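Local coordinates for protein Pcdhgc3 (Mus musculus, PDB 4ZI8) that probably acts as a calcium-dependent cell-adhesion protein that may help establish and maintain specific neuronal connections in the brain, at residues A279-L284 against H308-Q313; T142-E147 against E168-R173; Y271-H276 against G292-K297; R65-N70 against C94-E99. One frame throughout, in Å; residues are numbered along the deposited sequence. Where two conformers were deposited one is given.

Interaction 1. Residues A279-L284 against H308-Q313; sequences AGVREL and HEIYIQ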
loop_
_atom_site.group_PDB
_atom_site.type_symbol
_atom_site.label_atom_id
_atom_site.label_comp_id
_atom_site.label_asym_id
_atom_site.label_seq_id
_atom_site.Cartn_x
_atom_site.Cartn_y
_atom_site.Cartn_z
ATOM N N ALA B 279 28.697 3.620 33.400
ATOM C CA ALA B 279 28.805 5.066 33.505
ATOM C C ALA B 279 30.259 5.511 33.350
ATOM O O ALA B 279 31.168 4.939 33.953
ATOM C CB ALA B 279 28.255 5.542 34.829
ATOM N N GLY B 280 30.484 6.525 32.534
ATOM C CA GLY B 280 31.825 7.050 32.419
ATOM C C GLY B 280 32.380 6.728 31.060
ATOM O O GLY B 280 33.405 7.300 30.654
ATOM N N VAL B 281 31.737 5.806 30.337
ATOM C CA VAL B 281 32.289 5.447 29.034
ATOM C C VAL B 281 32.294 6.691 28.125
ATOM O O VAL B 281 33.243 6.900 27.365
ATOM C CB VAL B 281 31.523 4.267 28.365
ATOM C CG1 VAL B 281 30.033 4.563 28.267
ATOM C CG2 VAL B 281 32.082 3.984 26.993
ATOM N N ARG B 282 31.270 7.529 28.251
ATOM C CA ARG B 282 31.118 8.729 27.435
ATOM C C ARG B 282 32.062 9.834 27.836
ATOM O O ARG B 282 32.291 10.777 27.071
ATOM C CB ARG B 282 29.686 9.259 27.523
ATOM C CG ARG B 282 28.720 8.505 26.646
ATOM C CD ARG B 282 27.287 8.992 26.802
ATOM N NE ARG B 282 26.400 8.266 25.894
ATOM C CZ ARG B 282 25.886 7.058 26.135
ATOM N NH1 ARG B 282 26.163 6.412 27.273
ATOM N NH2 ARG B 282 25.091 6.493 25.227
ATOM N N GLU B 283 32.589 9.742 29.055
ATOM C CA GLU B 283 33.523 10.727 29.531
ATOM C C GLU B 283 34.942 10.319 29.179
ATOM O O GLU B 283 35.811 11.157 29.003
ATOM C CB GLU B 283 33.353 10.915 31.040
ATOM C CG GLU B 283 31.972 11.449 31.418
ATOM C CD GLU B 283 31.790 12.903 31.023
ATOM O OE1 GLU B 283 32.764 13.493 30.506
ATOM O OE2 GLU B 283 30.687 13.470 31.234
ATOM N N LEU B 284 35.181 9.026 29.062
ATOM C CA LEU B 284 36.526 8.544 28.811
ATOM C C LEU B 284 36.789 8.352 27.317
ATOM O O LEU B 284 37.914 8.551 26.848
ATOM C CB LEU B 284 36.760 7.238 29.573
ATOM C CG LEU B 284 38.147 6.621 29.412
ATOM C CD1 LEU B 284 39.244 7.641 29.758
ATOM C CD2 LEU B 284 38.279 5.385 30.298
ATOM N N HIS B 308 39.374 -1.698 29.572
ATOM C CA HIS B 308 38.034 -1.140 29.407
ATOM C C HIS B 308 37.260 -1.977 28.394
ATOM O O HIS B 308 37.809 -2.332 27.347
ATOM C CB HIS B 308 38.109 0.327 28.957
ATOM C CG HIS B 308 38.832 1.218 29.922
ATOM N ND1 HIS B 308 38.221 1.779 31.025
ATOM C CD2 HIS B 308 40.124 1.633 29.954
ATOM C CE1 HIS B 308 39.111 2.489 31.703
ATOM N NE2 HIS B 308 40.266 2.425 31.066
ATOM N N GLU B 309 36.016 -2.331 28.726
ATOM C CA GLU B 309 35.115 -3.029 27.809
ATOM C C GLU B 309 34.070 -2.064 27.283
ATOM O O GLU B 309 33.247 -1.589 28.043
ATOM C CB GLU B 309 34.392 -4.184 28.490
ATOM C CG GLU B 309 35.236 -5.355 28.859
ATOM C CD GLU B 309 34.410 -6.633 29.009
ATOM O OE1 GLU B 309 33.449 -6.831 28.210
ATOM O OE2 GLU B 309 34.732 -7.430 29.925
ATOM N N ILE B 310 34.086 -1.788 25.998
ATOM C CA ILE B 310 33.167 -0.816 25.443
ATOM C C ILE B 310 32.225 -1.469 24.438
ATOM O O ILE B 310 32.670 -2.083 23.475
ATOM C CB ILE B 310 33.909 0.298 24.737
ATOM C CG1 ILE B 310 34.906 0.941 25.694
ATOM C CG2 ILE B 310 32.927 1.318 24.168
ATOM C CD1 ILE B 310 36.019 1.534 24.932
ATOM N N TYR B 311 30.931 -1.329 24.644
ATOM C CA TYR B 311 29.994 -1.905 23.698
ATOM C C TYR B 311 29.488 -0.809 22.775
ATOM O O TYR B 311 29.157 0.302 23.214
ATOM C CB TYR B 311 28.824 -2.592 24.395
ATOM C CG TYR B 311 29.185 -3.857 25.117
ATOM C CD1 TYR B 311 29.808 -3.811 26.351
ATOM C CD2 TYR B 311 28.882 -5.093 24.580
ATOM C CE1 TYR B 311 30.130 -4.967 27.037
ATOM C CE2 TYR B 311 29.196 -6.257 25.257
ATOM C CZ TYR B 311 29.823 -6.185 26.485
ATOM O OH TYR B 311 30.149 -7.332 27.177
ATOM N N ILE B 312 29.470 -1.112 21.496
ATOM C CA ILE B 312 29.064 -0.124 20.523
ATOM C C ILE B 312 27.859 -0.692 19.758
ATOM O O ILE B 312 27.780 -1.891 19.497
ATOM C CB ILE B 312 30.224 0.235 19.597
ATOM C CG1 ILE B 312 31.318 0.964 20.413
ATOM C CG2 ILE B 312 29.752 1.095 18.414
ATOM C CD1 ILE B 312 32.512 1.389 19.596
ATOM N N GLN B 313 26.917 0.174 19.431
ATOM C CA GLN B 313 25.699 -0.271 18.812
ATOM C C GLN B 313 25.645 0.345 17.430
ATOM O O GLN B 313 26.069 1.491 17.256
ATOM C CB GLN B 313 24.512 0.139 19.665
ATOM C CG GLN B 313 23.190 0.041 18.967
ATOM C CD GLN B 313 22.074 0.610 19.814
ATOM O OE1 GLN B 313 21.457 -0.108 20.597
ATOM N NE2 GLN B 313 21.819 1.908 19.671
#
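Leu284 sets a methyl group on the imidazole of His308, and this CH-pi contact is the closest meeting between the short helix 281-284 and the strand 307-316. Its CD2 lies over one face of the ring, 3.6 Å from the centroid and 26° off the ring normal, displaced toward the rim so that it sits 3.3 Å from His308 CE1. The two side chains come from opposite directions; CG anti to the backbone N (chi1 -179°) helps carry Leu284 CD2 to the ring. The other contact is purely aliphatic: Val281 CG2 touches Ile310 CG2 at 4.0 Å, one helical turn before Leu284. The backbone bonds lie within the turn: Gly280, at the N-cap, accepts at its O from Leu284 N at 2.9 Å and from Glu283 N at 3.0 Å. Around the pair, Leu300 touches both Leu284 and His308, while Phe273 packs on both Val281 and Ile310. Were His308 replaced by alanine, the Leu284 methyl would probably lose its aromatic floor and a gap would open between the end of the helix and the strand. The union in this third cadherin repeat therefore rests on dispersion and shape, with a flat ring and branched methyls meeting across it, and the polar bonds described here serve the helical turn itself.

Interaction 2. Residues T142-E147 against E168-R173; sequences TRFPLE and EYFALR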
loop_
_atom_site.group_PDB
_atom_site.type_symbol
_atom_site.label_atom_id
_atom_site.label_comp_id
_atom_site.label_asym_id
_atom_site.label_seq_id
_atom_site.Cartn_x
_atom_site.Cartn_y
_atom_site.Cartn_z
ATOM N N THR B 142 -2.431 -9.875 -1.640
ATOM C CA THR B 142 -2.762 -8.513 -2.016
ATOM C C THR B 142 -3.035 -8.443 -3.519
ATOM O O THR B 142 -2.369 -9.108 -4.335
ATOM C CB THR B 142 -1.622 -7.556 -1.597
ATOM O OG1 THR B 142 -1.434 -7.653 -0.188
ATOM C CG2 THR B 142 -1.939 -6.121 -1.936
ATOM N N ARG B 143 -4.040 -7.669 -3.897
ATOM C CA ARG B 143 -4.407 -7.588 -5.313
ATOM C C ARG B 143 -4.253 -6.164 -5.832
ATOM O O ARG B 143 -4.395 -5.196 -5.085
ATOM C CB ARG B 143 -5.831 -8.116 -5.507
ATOM C CG ARG B 143 -5.965 -9.551 -5.016
ATOM C CD ARG B 143 -7.295 -10.176 -5.345
ATOM N NE ARG B 143 -8.374 -9.588 -4.570
ATOM C CZ ARG B 143 -9.657 -9.882 -4.746
ATOM N NH1 ARG B 143 -10.016 -10.764 -5.677
ATOM N NH2 ARG B 143 -10.578 -9.292 -3.993
ATOM N N PHE B 144 -3.921 -6.044 -7.109
ATOM C CA PHE B 144 -3.653 -4.770 -7.740
ATOM C C PHE B 144 -4.438 -4.720 -9.022
ATOM O O PHE B 144 -4.182 -5.502 -9.915
ATOM C CB PHE B 144 -2.166 -4.615 -8.021
ATOM C CG PHE B 144 -1.312 -4.838 -6.814
ATOM C CD1 PHE B 144 -0.956 -6.120 -6.429
ATOM C CD2 PHE B 144 -0.895 -3.766 -6.040
ATOM C CE1 PHE B 144 -0.181 -6.336 -5.287
ATOM C CE2 PHE B 144 -0.123 -3.966 -4.911
ATOM C CZ PHE B 144 0.239 -5.257 -4.536
ATOM N N PRO B 145 -5.416 -3.825 -9.112
ATOM C CA PRO B 145 -6.175 -3.729 -10.365
ATOM C C PRO B 145 -5.315 -3.137 -11.480
ATOM O O PRO B 145 -4.504 -2.239 -11.249
ATOM C CB PRO B 145 -7.335 -2.801 -10.014
ATOM C CG PRO B 145 -7.373 -2.746 -8.521
ATOM C CD PRO B 145 -5.954 -2.961 -8.052
ATOM N N LEU B 146 -5.481 -3.671 -12.678
ATOM C CA LEU B 146 -4.754 -3.215 -13.850
ATOM C C LEU B 146 -5.698 -2.453 -14.793
ATOM O O LEU B 146 -6.919 -2.619 -14.696
ATOM C CB LEU B 146 -4.134 -4.406 -14.559
ATOM C CG LEU B 146 -3.158 -5.217 -13.700
ATOM C CD1 LEU B 146 -2.642 -6.421 -14.463
ATOM C CD2 LEU B 146 -2.017 -4.331 -13.221
ATOM N N GLU B 147 -5.145 -1.626 -15.685
ATOM C CA GLU B 147 -5.957 -0.903 -16.669
ATOM C C GLU B 147 -6.795 -1.888 -17.472
ATOM O O GLU B 147 -6.305 -2.963 -17.819
ATOM C CB GLU B 147 -5.078 -0.093 -17.627
ATOM C CG GLU B 147 -4.076 0.807 -16.965
ATOM C CD GLU B 147 -4.562 2.232 -16.844
ATOM O OE1 GLU B 147 -5.739 2.501 -17.203
ATOM O OE2 GLU B 147 -3.756 3.079 -16.399
ATOM N N GLU B 168 7.648 -14.642 -11.518
ATOM C CA GLU B 168 7.716 -15.474 -10.323
ATOM C C GLU B 168 6.955 -14.922 -9.119
ATOM O O GLU B 168 6.956 -15.563 -8.070
ATOM C CB GLU B 168 9.177 -15.734 -9.938
ATOM C CG GLU B 168 9.867 -14.594 -9.289
ATOM C CD GLU B 168 11.280 -14.959 -8.792
ATOM O OE1 GLU B 168 12.268 -14.590 -9.468
ATOM O OE2 GLU B 168 11.396 -15.612 -7.727
ATOM N N TYR B 169 6.285 -13.778 -9.250
ATOM C CA TYR B 169 5.649 -13.146 -8.088
ATOM C C TYR B 169 4.128 -13.039 -8.125
ATOM O O TYR B 169 3.472 -13.056 -7.065
ATOM C CB TYR B 169 6.181 -11.732 -7.892
ATOM C CG TYR B 169 7.686 -11.634 -7.769
ATOM C CD1 TYR B 169 8.336 -11.933 -6.570
ATOM C CD2 TYR B 169 8.447 -11.230 -8.851
ATOM C CE1 TYR B 169 9.703 -11.836 -6.471
ATOM C CE2 TYR B 169 9.802 -11.131 -8.763
ATOM C CZ TYR B 169 10.431 -11.433 -7.580
ATOM O OH TYR B 169 11.797 -11.324 -7.535
ATOM N N PHE B 170 3.582 -12.874 -9.327
ATOM C CA PHE B 170 2.178 -12.502 -9.512
ATOM C C PHE B 170 1.385 -13.518 -10.335
ATOM O O PHE B 170 1.824 -13.954 -11.412
ATOM C CB PHE B 170 2.083 -11.152 -10.215
ATOM C CG PHE B 170 2.680 -9.999 -9.452
ATOM C CD1 PHE B 170 1.970 -9.382 -8.437
ATOM C CD2 PHE B 170 3.924 -9.504 -9.788
ATOM C CE1 PHE B 170 2.495 -8.318 -7.755
ATOM C CE2 PHE B 170 4.464 -8.447 -9.098
ATOM C CZ PHE B 170 3.741 -7.843 -8.086
ATOM N N ALA B 171 0.206 -13.891 -9.849
ATOM C CA ALA B 171 -0.768 -14.565 -10.713
ATOM C C ALA B 171 -1.749 -13.522 -11.240
ATOM O O ALA B 171 -1.769 -12.386 -10.755
ATOM C CB ALA B 171 -1.498 -15.679 -9.972
ATOM N N LEU B 172 -2.535 -13.899 -12.246
ATOM C CA LEU B 172 -3.541 -13.006 -12.826
ATOM C C LEU B 172 -4.935 -13.509 -12.520
ATOM O O LEU B 172 -5.196 -14.703 -12.639
ATOM C CB LEU B 172 -3.371 -12.891 -14.340
ATOM C CG LEU B 172 -4.040 -11.654 -14.964
ATOM C CD1 LEU B 172 -3.312 -10.391 -14.509
ATOM C CD2 LEU B 172 -4.077 -11.717 -16.498
ATOM N N ARG B 173 -5.836 -12.618 -12.122
ATOM C CA ARG B 173 -7.267 -12.965 -12.120
ATOM C C ARG B 173 -8.029 -12.107 -13.090
ATOM O O ARG B 173 -7.722 -10.935 -13.239
ATOM C CB ARG B 173 -7.872 -12.811 -10.743
ATOM C CG ARG B 173 -7.187 -13.685 -9.793
ATOM C CD ARG B 173 -7.909 -13.774 -8.514
ATOM N NE ARG B 173 -7.221 -14.745 -7.677
ATOM C CZ ARG B 173 -7.535 -14.969 -6.410
ATOM N NH1 ARG B 173 -8.521 -14.278 -5.851
ATOM N NH2 ARG B 173 -6.872 -15.878 -5.715
#
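This contact belongs to the beta-sandwich of the second cadherin repeat, where strands 143-145 and 170-176 form the two margins of a three-stranded antiparallel sheet and reach each other past the strand between them. Phe144 and Phe170 meet through their CE1 atoms at 4.1 Å. The side chains cross at about a right angle, and Phe144 CE1 arrives at the edge of the Phe170 ring, near its plane. Farther along, Leu146 CD1 touches Leu172 CD1 at 4.0 Å; Leu172 gets there because its CG is anti to the backbone N (chi1 -160°), which carries the methyl inward. On the exposed side of the sheet Arg143 NH1 lies 3.8 Å from Arg173 NH1, the two guanidinium planes turned 74° apart. Arg143 NH1 also forms a salt bridge with Glu185 of the middle strand, whose carboxylate probably offsets the nearness of the two positive groups. The apolar partners face the sandwich interior: Phe144 and Phe170 both pack on Ile134 of strand 130-135, and Leu146 and Leu172 both touch Leu204 of strand 199-208. Leu186, on the middle strand 182-188, touches both Leu146 and Phe170.

Interaction 3. Residues Y271-H276 against G292-K297; sequences YSFGSH and GVLTIK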
loop_
_atom_site.group_PDB
_atom_site.type_symbol
_atom_site.label_atom_id
_atom_site.label_comp_id
_atom_site.label_asym_id
_atom_site.label_seq_id
_atom_site.Cartn_x
_atom_site.Cartn_y
_atom_site.Cartn_z
ATOM N N TYR B 271 26.309 4.965 14.573
ATOM C CA TYR B 271 27.034 4.287 15.648
ATOM C C TYR B 271 26.855 5.033 16.956
ATOM O O TYR B 271 26.935 6.246 16.982
ATOM C CB TYR B 271 28.525 4.179 15.323
ATOM C CG TYR B 271 28.814 3.400 14.072
ATOM C CD1 TYR B 271 28.745 2.010 14.077
ATOM C CD2 TYR B 271 29.145 4.045 12.879
ATOM C CE1 TYR B 271 28.993 1.281 12.936
ATOM C CE2 TYR B 271 29.405 3.316 11.717
ATOM C CZ TYR B 271 29.327 1.930 11.758
ATOM O OH TYR B 271 29.577 1.176 10.639
ATOM N N SER B 272 26.633 4.312 18.052
ATOM C CA SER B 272 26.471 4.955 19.347
ATOM C C SER B 272 26.966 4.011 20.421
ATOM O O SER B 272 27.149 2.810 20.156
ATOM C CB SER B 272 25.010 5.344 19.601
ATOM O OG SER B 272 24.176 4.201 19.671
ATOM N N PHE B 273 27.207 4.555 21.609
ATOM C CA PHE B 273 27.534 3.726 22.750
ATOM C C PHE B 273 26.301 2.946 23.152
ATOM O O PHE B 273 25.223 3.523 23.325
ATOM C CB PHE B 273 28.037 4.575 23.925
ATOM C CG PHE B 273 29.411 5.145 23.708
ATOM C CD1 PHE B 273 30.504 4.307 23.551
ATOM C CD2 PHE B 273 29.610 6.515 23.655
ATOM C CE1 PHE B 273 31.793 4.840 23.342
ATOM C CE2 PHE B 273 30.875 7.049 23.462
ATOM C CZ PHE B 273 31.963 6.220 23.306
ATOM N N GLY B 274 26.457 1.635 23.294
ATOM C CA GLY B 274 25.345 0.771 23.692
ATOM C C GLY B 274 24.890 1.070 25.107
ATOM O O GLY B 274 25.658 1.626 25.895
ATOM N N SER B 275 23.646 0.704 25.429
ATOM C CA SER B 275 23.116 0.779 26.791
ATOM C C SER B 275 23.908 -0.174 27.641
ATOM O O SER B 275 23.883 -0.132 28.864
ATOM C CB SER B 275 21.632 0.397 26.836
ATOM O OG SER B 275 21.446 -0.936 26.348
ATOM N N HIS B 276 24.581 -1.064 26.936
ATOM C CA HIS B 276 25.415 -2.077 27.515
ATOM C C HIS B 276 26.765 -1.480 27.877
ATOM O O HIS B 276 27.777 -1.890 27.340
ATOM C CB HIS B 276 25.578 -3.238 26.517
ATOM C CG HIS B 276 25.397 -4.584 27.139
ATOM N ND1 HIS B 276 24.168 -5.049 27.560
ATOM C CD2 HIS B 276 26.294 -5.553 27.439
ATOM C CE1 HIS B 276 24.317 -6.255 28.083
ATOM N NE2 HIS B 276 25.597 -6.581 28.029
ATOM N N GLY B 292 32.200 5.554 12.991
ATOM C CA GLY B 292 32.496 4.451 13.891
ATOM C C GLY B 292 33.894 4.504 14.502
ATOM O O GLY B 292 34.381 3.539 15.101
ATOM N N VAL B 293 34.552 5.645 14.372
ATOM C CA VAL B 293 35.858 5.819 14.988
ATOM C C VAL B 293 35.748 6.136 16.484
ATOM O O VAL B 293 35.102 7.102 16.897
ATOM C CB VAL B 293 36.650 6.916 14.258
ATOM C CG1 VAL B 293 37.959 7.224 15.009
ATOM C CG2 VAL B 293 36.943 6.473 12.826
ATOM N N LEU B 294 36.362 5.276 17.294
ATOM C CA LEU B 294 36.431 5.445 18.733
ATOM C C LEU B 294 37.763 6.090 19.099
ATOM O O LEU B 294 38.827 5.618 18.654
ATOM C CB LEU B 294 36.285 4.094 19.422
ATOM C CG LEU B 294 36.336 4.037 20.945
ATOM C CD1 LEU B 294 35.036 4.544 21.555
ATOM C CD2 LEU B 294 36.647 2.602 21.384
ATOM N N THR B 295 37.707 7.176 19.871
ATOM C CA THR B 295 38.907 7.915 20.263
ATOM C C THR B 295 38.991 8.052 21.793
ATOM O O THR B 295 37.990 7.902 22.504
ATOM C CB THR B 295 38.954 9.339 19.654
ATOM O OG1 THR B 295 37.699 9.993 19.854
ATOM C CG2 THR B 295 39.250 9.323 18.165
ATOM N N ILE B 296 40.180 8.370 22.291
ATOM C CA ILE B 296 40.339 8.736 23.693
ATOM C C ILE B 296 39.763 10.104 23.902
ATOM O O ILE B 296 40.004 11.022 23.112
ATOM C CB ILE B 296 41.803 8.718 24.114
ATOM C CG1 ILE B 296 42.333 7.296 23.977
ATOM C CG2 ILE B 296 41.973 9.248 25.561
ATOM C CD1 ILE B 296 41.645 6.311 24.932
ATOM N N LYS B 297 38.991 10.246 24.961
ATOM C CA LYS B 297 38.435 11.540 25.314
ATOM C C LYS B 297 38.968 12.015 26.663
ATOM O O LYS B 297 39.368 13.167 26.808
ATOM C CB LYS B 297 36.905 11.456 25.341
ATOM C CG LYS B 297 36.213 12.740 25.744
ATOM C CD LYS B 297 34.695 12.580 25.688
ATOM C CE LYS B 297 33.993 13.623 26.550
ATOM N NZ LYS B 297 32.512 13.402 26.620
#
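Tyr271 lays one face of its ring over the main chain of Gly292, where strand 269-273 of one sheet of the third cadherin repeat meets the turn leading into strand 293-296 of the other. Gly292 CA stands 4.0 Å from the ring centroid, 29° off the normal, a CH-pi contact. Toward one side of the ring the approach tightens, with Tyr271 CD2 3.4 Å from Gly292 N. Lacking a CB, Gly292 lets the aromatic face settle directly on its backbone, and its positive phi of 72° turns the chain there. Tyr271 OH goes farther, to a hydrogen bond with Ala258 N on strand 252-259. Two residues along the strand, Phe273 presents its edge to Leu294: CD1 of the leucine lies near the ring plane, 3.7 Å from Phe273 CE1. Leu294 CG is anti to its backbone N (chi1 180°), a setting that swings CD1 across to the ring, and Ile310 packs on both residues. A serine at Tyr271 would probably uncover the Gly292 backbone and deprive Ala258 N of its hydroxyl partner. The two sheets are thus joined by one aromatic face on bare backbone and one aromatic edge on a methyl, and the phenol hydroxyl adds a hydrogen bond to the backbone of strand 252-259.

Interaction 4. Residues R65-N70 against C94-E99; sequences RFFEVN and CTVTLE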
loop_
_atom_site.group_PDB
_atom_site.type_symbol
_atom_site.label_atom_id
_atom_site.label_comp_id
_atom_site.label_asym_id
_atom_site.label_seq_id
_atom_site.Cartn_x
_atom_site.Cartn_y
_atom_site.Cartn_z
ATOM N N ARG B 65 -25.765 8.058 -47.325
ATOM C CA ARG B 65 -26.345 7.135 -48.290
ATOM C C ARG B 65 -25.586 5.817 -48.314
ATOM O O ARG B 65 -24.730 5.567 -49.174
ATOM C CB ARG B 65 -26.374 7.781 -49.668
ATOM C CG ARG B 65 -27.091 9.113 -49.637
ATOM C CD ARG B 65 -27.810 9.396 -50.961
ATOM N NE ARG B 65 -26.860 9.572 -52.050
ATOM C CZ ARG B 65 -26.333 10.746 -52.386
ATOM N NH1 ARG B 65 -26.668 11.841 -51.708
ATOM N NH2 ARG B 65 -25.474 10.838 -53.401
ATOM N N PHE B 66 -25.926 4.964 -47.368
ATOM C CA PHE B 66 -25.210 3.702 -47.181
ATOM C C PHE B 66 -25.488 2.733 -48.320
ATOM O O PHE B 66 -24.657 1.883 -48.649
ATOM C CB PHE B 66 -25.619 3.068 -45.857
ATOM C CG PHE B 66 -25.155 3.839 -44.642
ATOM C CD1 PHE B 66 -23.796 3.951 -44.353
ATOM C CD2 PHE B 66 -26.076 4.428 -43.782
ATOM C CE1 PHE B 66 -23.365 4.642 -43.204
ATOM C CE2 PHE B 66 -25.668 5.118 -42.657
ATOM C CZ PHE B 66 -24.298 5.226 -42.362
ATOM N N PHE B 67 -26.673 2.876 -48.906
ATOM C CA PHE B 67 -27.130 2.005 -49.983
ATOM C C PHE B 67 -27.683 2.818 -51.116
ATOM O O PHE B 67 -28.255 3.888 -50.915
ATOM C CB PHE B 67 -28.199 1.050 -49.485
ATOM C CG PHE B 67 -27.747 0.219 -48.357
ATOM C CD1 PHE B 67 -26.998 -0.921 -48.577
ATOM C CD2 PHE B 67 -28.017 0.604 -47.062
ATOM C CE1 PHE B 67 -26.556 -1.688 -47.488
ATOM C CE2 PHE B 67 -27.572 -0.150 -45.969
ATOM C CZ PHE B 67 -26.842 -1.282 -46.184
ATOM N N GLU B 68 -27.505 2.313 -52.316
ATOM C CA GLU B 68 -28.139 2.916 -53.475
ATOM C C GLU B 68 -28.775 1.784 -54.258
ATOM O O GLU B 68 -28.430 0.626 -54.032
ATOM C CB GLU B 68 -27.124 3.679 -54.316
ATOM C CG GLU B 68 -26.699 5.009 -53.697
ATOM C CD GLU B 68 -27.735 6.135 -53.854
ATOM O OE1 GLU B 68 -28.887 5.865 -54.274
ATOM O OE2 GLU B 68 -27.381 7.303 -53.572
ATOM N N VAL B 69 -29.709 2.110 -55.155
ATOM C CA VAL B 69 -30.352 1.117 -56.004
ATOM C C VAL B 69 -30.143 1.511 -57.455
ATOM O O VAL B 69 -30.243 2.675 -57.787
ATOM C CB VAL B 69 -31.861 0.993 -55.681
ATOM C CG1 VAL B 69 -32.528 -0.028 -56.592
ATOM C CG2 VAL B 69 -32.053 0.601 -54.221
ATOM N N ASN B 70 -29.816 0.542 -58.300
ATOM C CA ASN B 70 -29.713 0.734 -59.737
ATOM C C ASN B 70 -31.135 0.872 -60.319
ATOM O O ASN B 70 -31.894 -0.100 -60.324
ATOM C CB ASN B 70 -28.962 -0.456 -60.338
ATOM C CG ASN B 70 -28.750 -0.342 -61.823
ATOM O OD1 ASN B 70 -29.481 0.348 -62.536
ATOM N ND2 ASN B 70 -27.748 -1.058 -62.313
ATOM N N CYS B 94 -27.568 -4.661 -35.184
ATOM C CA CYS B 94 -27.432 -3.428 -35.922
ATOM C C CYS B 94 -28.224 -3.438 -37.242
ATOM O O CYS B 94 -27.861 -4.133 -38.170
ATOM C CB CYS B 94 -25.974 -3.185 -36.229
ATOM S SG CYS B 94 -25.610 -1.550 -36.791
ATOM N N THR B 95 -29.256 -2.630 -37.328
ATOM C CA THR B 95 -30.103 -2.599 -38.533
ATOM C C THR B 95 -30.107 -1.197 -39.077
ATOM O O THR B 95 -30.357 -0.247 -38.329
ATOM C CB THR B 95 -31.533 -3.008 -38.226
ATOM O OG1 THR B 95 -31.530 -4.316 -37.663
ATOM C CG2 THR B 95 -32.393 -3.011 -39.505
ATOM N N VAL B 96 -29.789 -1.046 -40.353
ATOM C CA VAL B 96 -29.918 0.245 -40.991
ATOM C C VAL B 96 -31.293 0.271 -41.688
ATOM O O VAL B 96 -31.611 -0.651 -42.418
ATOM C CB VAL B 96 -28.818 0.479 -42.025
ATOM C CG1 VAL B 96 -29.081 1.740 -42.857
ATOM C CG2 VAL B 96 -27.442 0.566 -41.351
ATOM N N THR B 97 -32.109 1.282 -41.446
ATOM C CA THR B 97 -33.383 1.351 -42.156
ATOM C C THR B 97 -33.303 2.427 -43.221
ATOM O O THR B 97 -32.541 3.398 -43.107
ATOM C CB THR B 97 -34.541 1.631 -41.216
ATOM O OG1 THR B 97 -34.327 2.902 -40.589
ATOM C CG2 THR B 97 -34.605 0.558 -40.143
ATOM N N LEU B 98 -34.037 2.220 -44.296
ATOM C CA LEU B 98 -34.104 3.210 -45.340
ATOM C C LEU B 98 -35.466 3.099 -46.017
ATOM O O LEU B 98 -36.279 2.222 -45.686
ATOM C CB LEU B 98 -32.970 3.028 -46.349
ATOM C CG LEU B 98 -32.968 1.742 -47.172
ATOM C CD1 LEU B 98 -32.279 1.972 -48.491
ATOM C CD2 LEU B 98 -32.297 0.601 -46.431
ATOM N N GLU B 99 -35.724 3.994 -46.959
ATOM C CA GLU B 99 -36.966 3.966 -47.722
ATOM C C GLU B 99 -36.632 4.020 -49.190
ATOM O O GLU B 99 -35.581 4.536 -49.574
ATOM C CB GLU B 99 -37.875 5.117 -47.333
ATOM C CG GLU B 99 -38.200 5.158 -45.852
ATOM C CD GLU B 99 -38.856 6.468 -45.444
ATOM O OE1 GLU B 99 -38.132 7.462 -45.222
ATOM O OE2 GLU B 99 -40.099 6.511 -45.356
#
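Phe66 and Phe67 form a two-ring recess that Val96 fills, in the beta-sandwich of the first cadherin repeat, where strand 67-69 at the margin of one sheet faces strand 95-102 of the other. The bump is Val96 CG1. It rests at the edge of the Phe67 ring and in its plane, 3.9 Å from Phe67 CE2, while the same methyl lies 4.1 Å from Phe66 CD2. One branch therefore serves both consecutive phenylalanines; it reaches them because CG1 is anti to the backbone N of Val96 (chi1 171°). The two rings receive it differently: Phe66 and the valine cross at about a right angle, Phe67 and the valine at a slant. Two residues on, Leu98 meets Phe67 lower down, its CD1 4.3 Å from Phe67 CB, a looser fit at the root of the side chain, so the strand touches Phe67 both at the ring edge and at its stem. Leu82 packs on both phenylalanines, Val113 and Met76 add to the surroundings of Phe67, and Leu87 of helix 84-88 touches both Phe66 and Val96. Cys88, at the end of that helix, is joined by a disulfide to Cys94. Beyond the apolar cluster, a salt bridge ties Arg65 to Glu68: Arg65 NE meets OE2 of Glu68 at 2.8 Å, the carboxylate oxygen standing 21° out of the guanidinium plane.

Along the chain interaction 4 comes first, in the first cadherin repeat, then interaction 2 in the second, while interactions 1 and 3 share the third. Centres lie about 48 Å apart between interactions 4 and 2 and again between 2 and 3, and about 97 Å between 4 and 1: separate cores in an elongated rod, with calcium ions bound between successive repeats. Interactions 1 and 3 are only about 6 Å apart by centres. Their segments alternate in sequence, and strands 269-273 and 307-316 are neighbours in one sheet, so the two contacts form one continuous packing region. Interactions 1, 2 and 3 also have segments touching the second subunit.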